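Long-range contacts in exotoxin A (Pseudomonas aeruginosa, PDB 1IKP), which probably enters host cells and transfers ADP-ribose from NAD to elongation factor 2, halting protein synthesis: residues A[38-43]-A[217-222]; A[98-103]-A[116-121]; A[129-134]-A[243-248]; A[173-178]-A[221-226]. The protein carries 2 engineered substitutions. One frame throughout, in Å; residues are numbered along the deposited sequence.

Contact 1 (A[38-43]-A[217-222]); sequences NGQGVL and DDTWEG
W220, on the short helix 218-221, pushes the six-membered end of its indole against Q40, G41 and V42 near the start of strand 40-49. Its CB does not head for the strand; chi1 of -67°, which sets CG anti to the carbonyl carbon, and chi2 near a right angle swing the ring across the gap, where it bridges the 9.1 Å between the CA atoms of G41 and W220. CH2 meets CA of G41 edge-on at 3.8 Å, and CG2 of V42 lies 4.2 Å from the same CH2. The Q40 side chain crosses the benzo ring at a slant, its amide turned 61° to the indole plane, with NE2 3.5 Å from W220 CZ2. With chi1 at 54° and an extended chain beyond CG, that amide reaches past the indole until OE1 stands 3.3 Å from the CG2 methyl of T219. No hydrogen bond links the two segments directly. Instead, Q40 NE2 and W220 NE1 both donate to the carbonyl oxygen of R186, a shared acceptor that fixes amide and indole together. A short helix thus packs on a beta-sheet of the concanavalin-like binding domain through a tryptophan whose ring edge abuts the glycine of strand 40-49.

Contact 2 (A[98-103]-A[116-121]); sequences SLNWLV and FIHELN
The F116 ring carries the N100 side chain on one face: CB sits over it, 3.5 Å from the centroid in a CH-pi contact, and the amide lies nearly parallel to the ring, the planes only 8° apart, with CG 3.3 Å from F116 CE2. At the ring edge, L102 closes in, its CG 4.1 Å from CE1. The H118 imidazole has N100 ND2 over one face, more loosely. F116 is placed by a chi1 of 59°, which sets CG between the backbone N and the carbonyl carbon and turns the ring toward the neighbouring strand. The N100 amide is held from several directions: ND2 donates to the carbonyl oxygen of F116 at 3.3 Å, coming from above the carbonyl plane, and also to S98 OG, while OD1 accepts from H44 NE2. These bonds fix which end of the amide is which and keep it flat against the phenyl ring.

Beneath the side chains the strands pair antiparallel. S98 and H118 form a hydrogen-bonded pair, S98 N to H118 O being 2.7 Å; in the next such pair, F116 N donates to N100 O at 3.0 Å, while N100 N to F116 O is weak. L99 and I117 occupy the other face, CD1 to CD1 at 3.9 Å. The two strands are the arms of the hairpin 97-106 and 112-120, in the middle of the large sheet: strand 40-49 pairs with the first arm, and strand 126-136 flanks the second, where I117 N donates to S130 OG.

Contact 3 (A[129-134]-A[243-248]); sequences MSPIYT and VISHRL
I132 lays its CB over one face of the H246 imidazole, 3.9 Å from the centroid in a CH-pi contact, with CG2 and CD1 spread across the same ring. The two residues are partners in a parallel strand pair, 132-134 with 245-248, which brings strand 245-248 into the large mixed sheet beside strand 126-136. A chi1 of -60° places CG1 beside the backbone N, and the extended chain beyond it carries CD1 on to the CG2 methyl of I244. H246 NE2 is buried with no polar partner in the model, 3.7 Å from I132 CG2.

The backbone bonds run in the staggered manner of parallel strands: I132 N donates to S245 O at 2.8 Å, R247 N to I132 O at 3.0 Å, and T134 N weakly to R247 O. Ahead of them the strands part, and a water takes over, accepting from S245 N and close enough to donate to S130 O.

On the opposite face Y133 and R247 cross, the CB of R247 3.9 Å from Y133 CD1, with the ring and guanidinium planes 48° apart. The arginine is extended from CG to NE and leads away from the pair, to salt bridges with D366 and D387, more than a hundred residues later in the chain. T134 packs its CB on L248 CD1, while its OG1 bonds to K114 NZ. Beside the first bridge, S245 OG rests 3.4 Å from P131 CB.

Contact 4 (A[173-178]-A[221-226]); sequences SVVMAQ and EGKIYR
Strands 173-176 and 224-226 run antiparallel at 167°, their axes 4.8 Å apart, joined by two hydrogen-bonded pairs, V174 with R226 and M176 with I224. This places strand 224-228 beside strand 164-176 in the sheet of the concanavalin-like binding domain. All four bonds are short, M176 N to I224 O at 2.8 Å among them. Between the pairs V175 and Y225 bring their CA atoms to 4.4 Å, and V175 CA points a hydrogen at I224 O.

On the face of V174, M176, I224 and R226, the arginine chain is bent at both chi2 and chi3, folding its guanidinium back over the strands, so that V174 CG1 lies over one face of it at 4.1 Å from NH1. V174 and R226 run side by side here, pointing the same way. On the other face V175 CG2 nestles against the aliphatic part of K223, 3.5 Å from its CB; the amine end leads away to a weak, long ion pair with D200. Y225 turns its ring toward S173, with CG anti to the backbone N (chi1 173°), and its OH makes a weak hydrogen bond to Q201. There S173 OG comes within 3.3 Å of Y225 CE1.

In the fold
From the N terminus, strand 40-49 comes first; its start meets helix 218-221, so contact 1 closes a loop of more than 170 residues. Within that loop contact 2 closes the short hairpin 97-106 and 112-120, and L43 N reaches V103 O to join contacts 1 and 2. The chain then enters strand 126-136, whose partner 245-248 arrives over a hundred residues later; contact 3 thus crosses contact 1 and encloses contact 4. Contact 4 joins 173-178 to 221-226, sharing E221 and G222 with contact 1. All four reach one large sheet, contacts 1 and 4 together in one part and contacts 2 and 3 side by side in another.

Contact 1 (A[38-43]-A[217-222])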
# COMPACT_ATOMS: atom_id res chain seq x y z
N ASN A 38 -6.71 22.21 16.90
CA ASN A 38 -7.50 22.46 15.70
C ASN A 38 -6.71 22.09 14.45
O ASN A 38 -7.25 22.07 13.35
CB ASN A 38 -7.91 23.93 15.63
CG ASN A 38 -8.64 24.39 16.87
OD1 ASN A 38 -9.66 23.82 17.26
ND2 ASN A 38 -8.13 25.45 17.50
N GLY A 39 -5.42 21.81 14.64
CA GLY A 39 -4.58 21.42 13.53
C GLY A 39 -4.48 19.90 13.51
O GLY A 39 -5.44 19.21 13.85
N GLN A 40 -3.33 19.37 13.11
CA GLN A 40 -3.15 17.93 13.09
C GLN A 40 -1.75 17.63 13.57
O GLN A 40 -0.81 18.39 13.34
CB GLN A 40 -3.37 17.34 11.69
CG GLN A 40 -2.56 17.95 10.59
CD GLN A 40 -2.88 17.36 9.22
OE1 GLN A 40 -2.84 18.05 8.22
NE2 GLN A 40 -3.19 16.06 9.18
N GLY A 41 -1.60 16.51 14.26
CA GLY A 41 -0.29 16.16 14.75
C GLY A 41 -0.22 14.69 15.09
O GLY A 41 -1.21 13.97 14.96
N VAL A 42 0.96 14.27 15.51
CA VAL A 42 1.23 12.89 15.93
C VAL A 42 2.02 12.89 17.24
O VAL A 42 3.07 13.55 17.35
CB VAL A 42 2.06 12.14 14.89
CG1 VAL A 42 2.39 10.73 15.41
CG2 VAL A 42 1.31 12.04 13.56
N LEU A 43 1.50 12.18 18.23
CA LEU A 43 2.18 11.99 19.50
C LEU A 43 2.99 10.72 19.34
O LEU A 43 2.44 9.68 18.95
CB LEU A 43 1.17 11.79 20.64
CG LEU A 43 0.43 13.05 21.06
CD1 LEU A 43 -0.79 12.69 21.88
CD2 LEU A 43 1.39 13.94 21.87
N ASP A 217 4.93 16.82 1.08
CA ASP A 217 4.14 17.95 0.62
C ASP A 217 4.26 18.98 1.74
O ASP A 217 4.67 18.64 2.86
CB ASP A 217 2.69 17.54 0.41
CG ASP A 217 2.48 16.78 -0.89
OD1 ASP A 217 3.47 16.32 -1.48
OD2 ASP A 217 1.31 16.64 -1.31
N ASP A 218 3.90 20.22 1.46
CA ASP A 218 4.02 21.31 2.43
C ASP A 218 3.49 21.06 3.84
O ASP A 218 4.15 21.41 4.82
CB ASP A 218 3.37 22.58 1.88
CG ASP A 218 4.09 23.10 0.65
OD1 ASP A 218 5.34 23.09 0.64
OD2 ASP A 218 3.40 23.54 -0.30
N THR A 219 2.31 20.47 3.96
CA THR A 219 1.69 20.22 5.26
C THR A 219 2.64 19.64 6.32
O THR A 219 2.86 20.23 7.38
CB THR A 219 0.48 19.27 5.14
OG1 THR A 219 -0.48 19.86 4.25
CG2 THR A 219 -0.17 19.05 6.49
N TRP A 220 3.20 18.47 6.04
CA TRP A 220 4.09 17.87 7.00
C TRP A 220 5.55 18.29 6.82
O TRP A 220 6.36 18.16 7.74
CB TRP A 220 3.93 16.34 6.97
CG TRP A 220 2.58 15.90 7.47
CD1 TRP A 220 1.48 15.57 6.71
CD2 TRP A 220 2.16 15.80 8.84
NE1 TRP A 220 0.42 15.27 7.53
CE2 TRP A 220 0.80 15.40 8.84
CE3 TRP A 220 2.80 16.01 10.07
CZ2 TRP A 220 0.08 15.20 10.01
CZ3 TRP A 220 2.08 15.81 11.24
CH2 TRP A 220 0.73 15.42 11.20
N GLU A 221 5.87 18.81 5.64
CA GLU A 221 7.22 19.29 5.39
C GLU A 221 7.54 20.40 6.39
O GLU A 221 8.64 20.47 6.93
CB GLU A 221 7.31 19.84 3.96
CG GLU A 221 8.57 20.63 3.65
CD GLU A 221 9.82 19.79 3.78
OE1 GLU A 221 10.93 20.36 3.64
OE2 GLU A 221 9.71 18.57 4.00
N GLY A 222 6.55 21.25 6.67
CA GLY A 222 6.76 22.35 7.60
C GLY A 222 6.38 22.03 9.03
O GLY A 222 5.96 22.91 9.78

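Contact 2 (A[98-103]-A[116-121])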
# COMPACT_ATOMS: atom_id res chain seq x y z
N SER A 98 13.34 -1.03 21.64
CA SER A 98 12.56 0.19 21.82
C SER A 98 11.08 -0.05 21.51
O SER A 98 10.75 -0.59 20.45
CB SER A 98 13.11 1.26 20.87
OG SER A 98 12.24 2.37 20.79
N LEU A 99 10.21 0.34 22.44
CA LEU A 99 8.77 0.22 22.25
C LEU A 99 8.28 1.59 21.77
O LEU A 99 8.56 2.62 22.37
CB LEU A 99 8.09 -0.14 23.57
CG LEU A 99 6.56 -0.07 23.59
CD1 LEU A 99 5.97 -1.09 22.63
CD2 LEU A 99 6.06 -0.32 25.02
N ASN A 100 7.48 1.59 20.70
CA ASN A 100 6.99 2.83 20.11
C ASN A 100 5.51 2.78 19.75
O ASN A 100 5.05 1.79 19.18
CB ASN A 100 7.72 3.15 18.80
CG ASN A 100 9.21 3.33 18.97
OD1 ASN A 100 9.71 4.46 19.10
ND2 ASN A 100 9.94 2.21 18.98
N TRP A 101 4.77 3.83 20.09
CA TRP A 101 3.40 3.86 19.59
C TRP A 101 3.07 5.30 19.21
O TRP A 101 3.56 6.26 19.82
CB TRP A 101 2.37 3.20 20.54
CG TRP A 101 2.06 3.86 21.82
CD1 TRP A 101 0.98 4.64 22.10
CD2 TRP A 101 2.80 3.73 23.05
NE1 TRP A 101 0.99 5.01 23.43
CE2 TRP A 101 2.10 4.47 24.03
CE3 TRP A 101 3.99 3.07 23.41
CZ2 TRP A 101 2.54 4.58 25.35
CZ3 TRP A 101 4.43 3.17 24.74
CH2 TRP A 101 3.70 3.93 25.69
N LEU A 102 2.27 5.44 18.15
CA LEU A 102 1.88 6.73 17.63
C LEU A 102 0.39 6.95 17.79
O LEU A 102 -0.43 6.11 17.39
CB LEU A 102 2.23 6.83 16.13
CG LEU A 102 3.62 6.39 15.69
CD1 LEU A 102 3.77 6.55 14.19
CD2 LEU A 102 4.67 7.20 16.44
N VAL A 103 0.05 8.10 18.37
CA VAL A 103 -1.36 8.48 18.56
C VAL A 103 -1.59 9.76 17.76
O VAL A 103 -0.97 10.80 18.03
CB VAL A 103 -1.67 8.72 20.06
CG1 VAL A 103 -3.16 9.09 20.24
CG2 VAL A 103 -1.33 7.46 20.86
N PHE A 116 5.36 0.06 16.75
CA PHE A 116 6.52 -0.57 16.13
C PHE A 116 7.66 -0.75 17.13
O PHE A 116 7.71 -0.07 18.18
CB PHE A 116 7.00 0.18 14.87
CG PHE A 116 7.37 1.59 15.10
CD1 PHE A 116 6.44 2.61 14.95
CD2 PHE A 116 8.67 1.92 15.46
CE1 PHE A 116 6.81 3.94 15.14
CE2 PHE A 116 9.03 3.26 15.65
CZ PHE A 116 8.11 4.26 15.49
N ILE A 117 8.52 -1.69 16.80
CA ILE A 117 9.64 -2.09 17.66
C ILE A 117 10.97 -1.91 16.97
O ILE A 117 11.13 -2.26 15.80
CB ILE A 117 9.48 -3.60 18.03
CG1 ILE A 117 8.15 -3.87 18.72
CG2 ILE A 117 10.65 -4.07 18.88
CD1 ILE A 117 7.94 -3.12 19.98
N HIS A 118 11.95 -1.39 17.70
CA HIS A 118 13.30 -1.27 17.16
C HIS A 118 14.21 -2.13 18.01
O HIS A 118 14.20 -2.01 19.24
CB HIS A 118 13.80 0.18 17.19
CG HIS A 118 13.17 1.06 16.16
ND1 HIS A 118 13.11 2.43 16.28
CD2 HIS A 118 12.55 0.76 14.99
CE1 HIS A 118 12.49 2.94 15.22
NE2 HIS A 118 12.14 1.94 14.43
N GLU A 119 14.95 -3.03 17.39
CA GLU A 119 15.89 -3.82 18.18
C GLU A 119 17.21 -3.04 18.18
O GLU A 119 17.60 -2.47 17.17
CB GLU A 119 16.03 -5.20 17.57
CG GLU A 119 14.67 -5.88 17.53
CD GLU A 119 14.76 -7.37 17.34
OE1 GLU A 119 14.33 -7.87 16.28
OE2 GLU A 119 15.29 -8.03 18.25
N LEU A 120 17.89 -3.01 19.32
CA LEU A 120 19.13 -2.25 19.45
C LEU A 120 20.32 -3.15 19.77
O LEU A 120 20.18 -4.10 20.54
CB LEU A 120 18.95 -1.22 20.57
CG LEU A 120 17.67 -0.38 20.51
CD1 LEU A 120 17.45 0.33 21.84
CD2 LEU A 120 17.76 0.63 19.37
N ASN A 121 21.47 -2.84 19.18
CA ASN A 121 22.67 -3.64 19.46
C ASN A 121 23.36 -3.09 20.70
O ASN A 121 22.87 -2.15 21.33
CB ASN A 121 23.64 -3.64 18.26
CG ASN A 121 24.15 -2.26 17.88
OD1 ASN A 121 24.19 -1.34 18.70
ND2 ASN A 121 24.56 -2.11 16.62

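Contact 3 (A[129-134]-A[243-248])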
# COMPACT_ATOMS: atom_id res chain seq x y z
N MET A 129 14.18 -3.21 12.57
CA MET A 129 12.91 -2.55 12.81
C MET A 129 11.80 -3.50 12.41
O MET A 129 11.86 -4.11 11.34
CB MET A 129 12.76 -1.29 11.97
CG MET A 129 14.06 -0.60 11.66
SD MET A 129 13.74 0.73 10.52
CE MET A 129 13.93 2.15 11.62
N SER A 130 10.80 -3.62 13.27
CA SER A 130 9.65 -4.47 13.01
C SER A 130 8.73 -3.78 12.01
O SER A 130 8.95 -2.66 11.62
CB SER A 130 8.80 -4.61 14.29
OG SER A 130 8.08 -3.40 14.58
N PRO A 131 7.71 -4.52 11.56
CA PRO A 131 6.73 -3.92 10.66
C PRO A 131 6.03 -2.85 11.53
O PRO A 131 6.15 -2.83 12.77
CB PRO A 131 5.76 -5.06 10.43
CG PRO A 131 6.62 -6.27 10.41
CD PRO A 131 7.61 -5.99 11.55
N ILE A 132 5.32 -1.95 10.86
CA ILE A 132 4.50 -0.93 11.51
C ILE A 132 3.11 -1.58 11.64
O ILE A 132 2.50 -1.94 10.63
CB ILE A 132 4.43 0.34 10.66
CG1 ILE A 132 5.86 0.89 10.48
CG2 ILE A 132 3.52 1.37 11.33
CD1 ILE A 132 5.97 2.04 9.52
N TYR A 133 2.65 -1.75 12.87
CA TYR A 133 1.38 -2.42 13.15
C TYR A 133 0.27 -1.41 13.42
O TYR A 133 0.49 -0.42 14.12
CB TYR A 133 1.54 -3.37 14.34
CG TYR A 133 2.59 -4.44 14.13
CD1 TYR A 133 2.37 -5.52 13.28
CD2 TYR A 133 3.80 -4.38 14.81
CE1 TYR A 133 3.33 -6.53 13.12
CE2 TYR A 133 4.75 -5.36 14.66
CZ TYR A 133 4.52 -6.43 13.82
OH TYR A 133 5.45 -7.43 13.72
N THR A 134 -0.91 -1.65 12.86
CA THR A 134 -2.02 -0.73 13.07
C THR A 134 -3.13 -1.35 13.97
O THR A 134 -3.63 -2.44 13.70
CB THR A 134 -2.63 -0.33 11.71
OG1 THR A 134 -1.66 0.39 10.95
CG2 THR A 134 -3.87 0.55 11.90
N VAL A 243 13.12 -3.59 3.64
CA VAL A 243 12.17 -2.56 3.28
C VAL A 243 11.16 -2.30 4.40
O VAL A 243 10.84 -3.19 5.21
CB VAL A 243 11.39 -2.90 1.98
CG1 VAL A 243 12.37 -3.04 0.81
CG2 VAL A 243 10.61 -4.17 2.14
N ILE A 244 10.70 -1.06 4.46
CA ILE A 244 9.71 -0.69 5.46
C ILE A 244 8.44 -1.47 5.17
O ILE A 244 8.03 -1.58 4.01
CB ILE A 244 9.37 0.81 5.37
CG1 ILE A 244 10.63 1.64 5.67
CG2 ILE A 244 8.27 1.17 6.34
CD1 ILE A 244 10.47 3.09 5.24
N SER A 245 7.83 -2.03 6.20
CA SER A 245 6.57 -2.73 5.97
C SER A 245 5.54 -2.38 7.00
O SER A 245 5.85 -1.94 8.08
CB SER A 245 6.77 -4.25 5.97
OG SER A 245 6.99 -4.76 7.30
N HIS A 246 4.27 -2.55 6.61
CA HIS A 246 3.13 -2.36 7.50
C HIS A 246 2.44 -3.73 7.54
O HIS A 246 2.60 -4.56 6.65
CB HIS A 246 2.11 -1.39 6.91
CG HIS A 246 2.37 0.06 7.21
ND1 HIS A 246 3.27 0.83 6.51
CD2 HIS A 246 1.78 0.89 8.11
CE1 HIS A 246 3.22 2.07 6.95
NE2 HIS A 246 2.32 2.14 7.92
N ARG A 247 1.68 -3.98 8.61
CA ARG A 247 0.87 -5.20 8.71
C ARG A 247 -0.45 -4.80 9.35
O ARG A 247 -0.47 -4.02 10.33
CB ARG A 247 1.56 -6.31 9.51
CG ARG A 247 0.80 -7.64 9.46
CD ARG A 247 1.73 -8.85 9.68
NE ARG A 247 1.02 -10.11 9.59
CZ ARG A 247 1.51 -11.24 9.08
NH1 ARG A 247 2.74 -11.32 8.59
NH2 ARG A 247 0.75 -12.33 9.09
N LEU A 248 -1.56 -5.27 8.75
CA LEU A 248 -2.89 -4.95 9.24
C LEU A 248 -3.68 -6.25 9.35
O LEU A 248 -3.84 -6.98 8.39
CB LEU A 248 -3.60 -4.00 8.26
CG LEU A 248 -5.03 -3.61 8.66
CD1 LEU A 248 -5.07 -2.94 10.01
CD2 LEU A 248 -5.61 -2.67 7.59
O HOH W 1 10.95 -3.55 8.49
O HOH W 2 9.21 -1.76 8.86

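Contact 4 (A[173-178]-A[221-226])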
# COMPACT_ATOMS: atom_id res chain seq x y z
N SER A 173 6.76 12.81 22.53
CA SER A 173 6.95 14.01 21.74
C SER A 173 5.73 14.22 20.88
O SER A 173 4.90 13.32 20.73
CB SER A 173 8.18 13.86 20.84
OG SER A 173 8.04 12.80 19.90
N VAL A 174 5.59 15.42 20.35
CA VAL A 174 4.49 15.71 19.46
C VAL A 174 5.04 16.45 18.26
O VAL A 174 5.95 17.27 18.38
CB VAL A 174 3.41 16.58 20.11
CG1 VAL A 174 3.98 17.96 20.48
CG2 VAL A 174 2.21 16.73 19.15
N VAL A 175 4.51 16.12 17.09
CA VAL A 175 4.88 16.80 15.87
C VAL A 175 3.59 17.37 15.30
O VAL A 175 2.59 16.67 15.14
CB VAL A 175 5.58 15.87 14.85
CG1 VAL A 175 4.70 14.69 14.51
CG2 VAL A 175 5.89 16.64 13.59
N MET A 176 3.61 18.68 15.05
CA MET A 176 2.44 19.36 14.54
C MET A 176 2.69 19.77 13.10
O MET A 176 3.76 20.29 12.76
CB MET A 176 2.14 20.61 15.38
CG MET A 176 1.76 20.37 16.81
SD MET A 176 0.24 19.39 16.99
CE MET A 176 -0.94 20.50 16.16
N ALA A 177 1.70 19.54 12.26
CA ALA A 177 1.84 19.90 10.86
C ALA A 177 1.63 21.39 10.74
O ALA A 177 1.12 22.03 11.65
CB ALA A 177 0.79 19.16 10.02
N GLN A 178 2.03 21.93 9.59
CA GLN A 178 1.86 23.36 9.34
C GLN A 178 0.38 23.70 9.26
O GLN A 178 -0.36 23.09 8.50
CB GLN A 178 2.55 23.73 8.04
CG GLN A 178 2.49 25.21 7.72
CD GLN A 178 3.29 25.56 6.49
OE1 GLN A 178 2.94 25.19 5.38
NE2 GLN A 178 4.41 26.27 6.69
N GLU A 221 5.87 18.81 5.64
CA GLU A 221 7.22 19.29 5.39
C GLU A 221 7.54 20.40 6.39
O GLU A 221 8.64 20.47 6.93
CB GLU A 221 7.31 19.84 3.96
CG GLU A 221 8.57 20.63 3.65
CD GLU A 221 9.82 19.79 3.78
OE1 GLU A 221 10.93 20.36 3.64
OE2 GLU A 221 9.71 18.57 4.00
N GLY A 222 6.55 21.25 6.67
CA GLY A 222 6.76 22.35 7.60
C GLY A 222 6.38 22.03 9.03
O GLY A 222 5.96 22.91 9.78
N LYS A 223 6.52 20.77 9.43
CA LYS A 223 6.15 20.37 10.78
C LYS A 223 7.05 20.97 11.87
O LYS A 223 8.19 21.35 11.60
CB LYS A 223 6.19 18.84 10.88
CG LYS A 223 7.56 18.25 10.59
CD LYS A 223 7.47 16.74 10.36
CE LYS A 223 8.73 16.21 9.69
NZ LYS A 223 9.97 16.43 10.50
N ILE A 224 6.50 21.04 13.08
CA ILE A 224 7.21 21.54 14.25
C ILE A 224 7.17 20.43 15.30
O ILE A 224 6.10 19.91 15.64
CB ILE A 224 6.54 22.80 14.82
CG1 ILE A 224 6.63 23.93 13.78
CG2 ILE A 224 7.25 23.22 16.11
CD1 ILE A 224 5.85 25.16 14.14
N TYR A 225 8.35 20.10 15.82
CA TYR A 225 8.56 19.03 16.80
C TYR A 225 8.85 19.51 18.22
O TYR A 225 9.60 20.45 18.42
CB TYR A 225 9.74 18.18 16.32
CG TYR A 225 10.21 17.14 17.29
CD1 TYR A 225 9.58 15.90 17.36
CD2 TYR A 225 11.30 17.38 18.14
CE1 TYR A 225 10.03 14.92 18.24
CE2 TYR A 225 11.76 16.41 19.02
CZ TYR A 225 11.11 15.18 19.07
OH TYR A 225 11.54 14.20 19.93
N ARG A 226 8.28 18.84 19.21
CA ARG A 226 8.51 19.20 20.61
C ARG A 226 8.43 18.00 21.53
O ARG A 226 7.54 17.16 21.39
CB ARG A 226 7.47 20.19 21.10
CG ARG A 226 7.54 21.57 20.49
CD ARG A 226 6.15 22.13 20.38
NE ARG A 226 5.41 22.05 21.63
CZ ARG A 226 4.09 21.99 21.71
NH1 ARG A 226 3.36 21.99 20.61
NH2 ARG A 226 3.50 21.92 22.89